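PDB 3QY7: tyrosine-protein phosphatase YwqE from Bacillus subtilis, which removes phosphate from phosphotyrosine-containing proteins, among them YwqD, YwqF and Ssb, as a metal-dependent hydrolase of the CpsB/CapC family. Local coordinates for residues A[137-142]-A[169-174]. Sequence-based numbering, arbitrary orientation.
Sequences PERNRE and GIFGKQ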
ATOM      1  N   PRO A 137      -3.233  -7.812  -2.141  1.00 13.94           N
ATOM      2  CA  PRO A 137      -3.973  -8.837  -2.879  1.00 14.77           C
ATOM      3  C   PRO A 137      -4.020 -10.165  -2.118  1.00 15.90           C
ATOM      4  O   PRO A 137      -4.974 -10.941  -2.311  1.00 16.06           O
ATOM      5  CB  PRO A 137      -3.181  -8.975  -4.189  1.00 15.25           C
ATOM      6  CG  PRO A 137      -1.788  -8.506  -3.831  1.00 14.40           C
ATOM      7  CD  PRO A 137      -2.040  -7.362  -2.882  1.00 13.98           C
ATOM      8  N   GLU A 138      -3.022 -10.413  -1.260  1.00 16.78           N
ATOM      9  CA  GLU A 138      -2.977 -11.649  -0.444  1.00 17.82           C
ATOM     10  C   GLU A 138      -4.142 -11.767   0.548  1.00 19.13           C
ATOM     11  O   GLU A 138      -4.476 -12.872   1.002  1.00 20.36           O
ATOM     12  CB  GLU A 138      -1.614 -11.784   0.273  1.00 17.84           C
ATOM     13  CG  GLU A 138      -1.441 -10.973   1.597  1.00 16.23           C
ATOM     14  CD  GLU A 138      -1.159  -9.478   1.417  1.00 15.33           C
ATOM     15  OE1 GLU A 138      -0.800  -8.851   2.425  1.00 12.75           O
ATOM     16  OE2 GLU A 138      -1.277  -8.925   0.305  1.00 14.89           O
ATOM     17  N   ARG A 139      -4.747 -10.635   0.893  1.00 20.05           N
ATOM     18  CA  ARG A 139      -5.859 -10.566   1.834  1.00 21.23           C
ATOM     19  C   ARG A 139      -7.222 -10.641   1.146  1.00 21.51           C
ATOM     20  O   ARG A 139      -8.257 -10.497   1.805  1.00 22.50           O
ATOM     21  CB  ARG A 139      -5.779  -9.279   2.662  1.00 21.87           C
ATOM     22  CG  ARG A 139      -4.829  -9.331   3.844  1.00 25.75           C
ATOM     23  CD  ARG A 139      -5.610  -9.760   5.083  1.00 30.24           C
ATOM     24  NE  ARG A 139      -4.978  -9.311   6.317  1.00 32.54           N
ATOM     25  CZ  ARG A 139      -5.504  -9.448   7.530  1.00 34.58           C
ATOM     26  NH1 ARG A 139      -6.696 -10.018   7.697  1.00 34.86           N
ATOM     27  NH2 ARG A 139      -4.830  -9.009   8.582  1.00 35.25           N
ATOM     28  N   ASN A 140      -7.220 -10.843  -0.170  1.00 21.28           N
ATOM     29  CA  ASN A 140      -8.458 -10.960  -0.935  1.00 21.34           C
ATOM     30  C   ASN A 140      -8.872 -12.432  -1.081  1.00 21.52           C
ATOM     31  O   ASN A 140      -8.102 -13.248  -1.586  1.00 21.16           O
ATOM     32  CB  ASN A 140      -8.292 -10.323  -2.316  1.00 21.10           C
ATOM     33  CG  ASN A 140      -9.573 -10.325  -3.107  1.00 21.87           C
ATOM     34  OD1 ASN A 140      -9.895 -11.306  -3.771  1.00 20.37           O
ATOM     35  ND2 ASN A 140     -10.305  -9.218  -3.053  1.00 20.61           N
ATOM     36  N   ARG A 141     -10.094 -12.741  -0.652  1.00 22.88           N
ATOM     37  CA  ARG A 141     -10.598 -14.125  -0.656  1.00 23.76           C
ATOM     38  C   ARG A 141     -10.586 -14.762  -2.048  1.00 23.61           C
ATOM     39  O   ARG A 141     -10.169 -15.914  -2.194  1.00 24.04           O
ATOM     40  CB  ARG A 141     -12.007 -14.212  -0.055  1.00 24.58           C
ATOM     41  CG  ARG A 141     -12.335 -15.585   0.571  1.00 27.81           C
ATOM     42  CD  ARG A 141     -13.784 -16.046   0.358  1.00 32.21           C
ATOM     43  NE  ARG A 141     -14.785 -15.016   0.631  1.00 35.57           N
ATOM     44  CZ  ARG A 141     -15.434 -14.865   1.784  1.00 36.56           C
ATOM     45  NH1 ARG A 141     -15.196 -15.673   2.809  1.00 37.95           N
ATOM     46  NH2 ARG A 141     -16.326 -13.890   1.913  1.00 37.86           N
ATOM     47  N   GLU A 142     -11.047 -14.025  -3.062  1.00 23.23           N
ATOM     48  CA  GLU A 142     -11.059 -14.549  -4.434  1.00 22.69           C
ATOM     49  C   GLU A 142      -9.677 -14.758  -5.053  1.00 22.03           C
ATOM     50  O   GLU A 142      -9.446 -15.744  -5.760  1.00 21.78           O
ATOM     51  CB  GLU A 142     -11.933 -13.697  -5.361  1.00 23.13           C
ATOM     52  CG  GLU A 142     -12.221 -14.400  -6.679  1.00 23.76           C
ATOM     53  CD  GLU A 142     -13.254 -13.710  -7.553  1.00 26.42           C
ATOM     54  OE1 GLU A 142     -13.730 -12.595  -7.221  1.00 24.73           O
ATOM     55  OE2 GLU A 142     -13.590 -14.311  -8.602  1.00 27.30           O
ATOM     56  N   GLY A 169       3.991 -13.027   9.431  1.00 21.38           N
ATOM     57  CA  GLY A 169       3.164 -14.027  10.122  1.00 21.92           C
ATOM     58  C   GLY A 169       2.208 -13.513  11.188  1.00 22.85           C
ATOM     59  O   GLY A 169       1.505 -14.320  11.820  1.00 23.32           O
ATOM     60  N   ILE A 170       2.149 -12.191  11.393  1.00 23.05           N
ATOM     61  CA  ILE A 170       1.308 -11.625  12.477  1.00 23.47           C
ATOM     62  C   ILE A 170      -0.197 -11.705  12.213  1.00 23.80           C
ATOM     63  O   ILE A 170      -1.020 -11.420  13.096  1.00 23.84           O
ATOM     64  CB  ILE A 170       1.715 -10.181  12.889  1.00 23.46           C
ATOM     65  CG1 ILE A 170       1.340  -9.172  11.796  1.00 23.95           C
ATOM     66  CG2 ILE A 170       3.205 -10.127  13.295  1.00 24.04           C
ATOM     67  CD1 ILE A 170       1.547  -7.714  12.175  1.00 24.34           C
ATOM     68  N   PHE A 171      -0.554 -12.090  10.996  1.00 23.76           N
ATOM     69  CA  PHE A 171      -1.947 -12.302  10.657  1.00 24.32           C
ATOM     70  C   PHE A 171      -2.215 -13.777  10.395  1.00 24.76           C
ATOM     71  O   PHE A 171      -3.223 -14.147   9.781  1.00 24.65           O
ATOM     72  CB  PHE A 171      -2.370 -11.410   9.487  1.00 24.16           C
ATOM     73  CG  PHE A 171      -2.183  -9.940   9.760  1.00 24.09           C
ATOM     74  CD1 PHE A 171      -2.731  -9.350  10.903  1.00 23.51           C
ATOM     75  CD2 PHE A 171      -1.460  -9.142   8.872  1.00 25.27           C
ATOM     76  CE1 PHE A 171      -2.562  -7.988  11.166  1.00 24.75           C
ATOM     77  CE2 PHE A 171      -1.284  -7.780   9.118  1.00 24.90           C
ATOM     78  CZ  PHE A 171      -1.833  -7.199  10.271  1.00 24.94           C
ATOM     79  N   GLY A 172      -1.281 -14.605  10.837  1.00 24.86           N
ATOM     80  CA  GLY A 172      -1.478 -16.022  10.791  1.00 25.25           C
ATOM     81  C   GLY A 172      -0.623 -16.738   9.811  1.00 25.55           C
ATOM     82  O   GLY A 172      -0.047 -16.125   9.022  1.00 25.70           O
ATOM     83  N   LYS A 173      -0.563 -18.049   9.909  1.00 26.12           N
ATOM     84  CA  LYS A 173       0.371 -18.882   9.216  1.00 26.87           C
ATOM     85  C   LYS A 173      -0.013 -19.026   7.793  1.00 27.08           C
ATOM     86  O   LYS A 173       0.793 -19.280   6.947  1.00 26.89           O
ATOM     87  CB  LYS A 173       0.336 -20.282   9.832  1.00 27.86           C
ATOM     88  CG  LYS A 173       1.624 -20.811  10.290  1.00 30.28           C
ATOM     89  CD  LYS A 173       1.563 -22.307  10.789  1.00 32.81           C
ATOM     90  CE  LYS A 173       0.718 -23.242   9.965  1.00 34.31           C
ATOM     91  NZ  LYS A 173       0.663 -24.606  10.567  1.00 35.68           N
ATOM     92  N   GLN A 174      -1.294 -18.907   7.574  1.00 26.77           N
ATOM     93  CA  GLN A 174      -1.799 -19.165   6.260  1.00 27.04           C
ATOM     94  C   GLN A 174      -1.517 -17.990   5.338  1.00 26.06           C
ATOM     95  O   GLN A 174      -1.066 -18.177   4.272  1.00 25.82           O
ATOM     96  CB  GLN A 174      -3.273 -19.481   6.293  1.00 27.45           C
ATOM     97  CG  GLN A 174      -3.525 -20.830   6.914  1.00 29.99           C
ATOM     98  CD  GLN A 174      -2.670 -21.897   6.325  1.00 34.12           C
ATOM     99  OE1 GLN A 174      -1.756 -22.410   6.948  1.00 35.50           O
ATOM    100  NE2 GLN A 174      -2.954 -22.225   5.087  1.00 35.35           N
TER
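Arg139 reaches across to Phe171 and lays one end of its guanidinium over a face of the phenyl ring. In this cation-pi contact Arg139 CZ sits 4.4 Å from the centroid of the Phe171 ring, 24° off the ring normal. The terminal nitrogen does the touching. Arg139 NH2 lies nearer the rim than the ring centre, 3.0 Å from Phe171 CG; this is closer than normal contact, so the exact fit is doubtful. The guanidinium is not stacked flat, because the two planes are 53° apart. No hydrogen bond joins the two segments, and Arg139 and Phe171 are the only pair that touch across them. On the opposite face of the ring, Ile170 CG1 of the same turn lies over the centre, and the phenyl lies between it and the arginine.

The Arg139 chain bends at chi2 (-93°), which helps to carry the guanidinium across to the ring. Its side chain also touches Leu175 of helix 173-184. Arg139 ends a short 3-10 segment, 137-139, with Asn140 N bonded to Pro137 O at 3.1 Å. Asn140 then N-caps helix 141-145, its OD1 bonding to the backbone N of Ile143. Next to Arg139, the buried Glu138 bonds through OE1 to Thr163 and Ser166.

Phe171 is presented by a type I beta turn from Gly169 to Gly172, closed by Gly172 N to Gly169 O at 3.0 Å. Gly169 ends helix 164-168 in a Schellman motif, and Gly172 is the N-cap of helix 173-184.

This surface contact joins the segment just after strand 131-135 to the turn linking helices 164-168 and 173-184. The residue before Pro137 is His136, an iron ligand. The segment after strand 131-135 thus borders the metal site, at the C-terminal strand ends, as is usual in TIM-barrel, PHP-like enzymes.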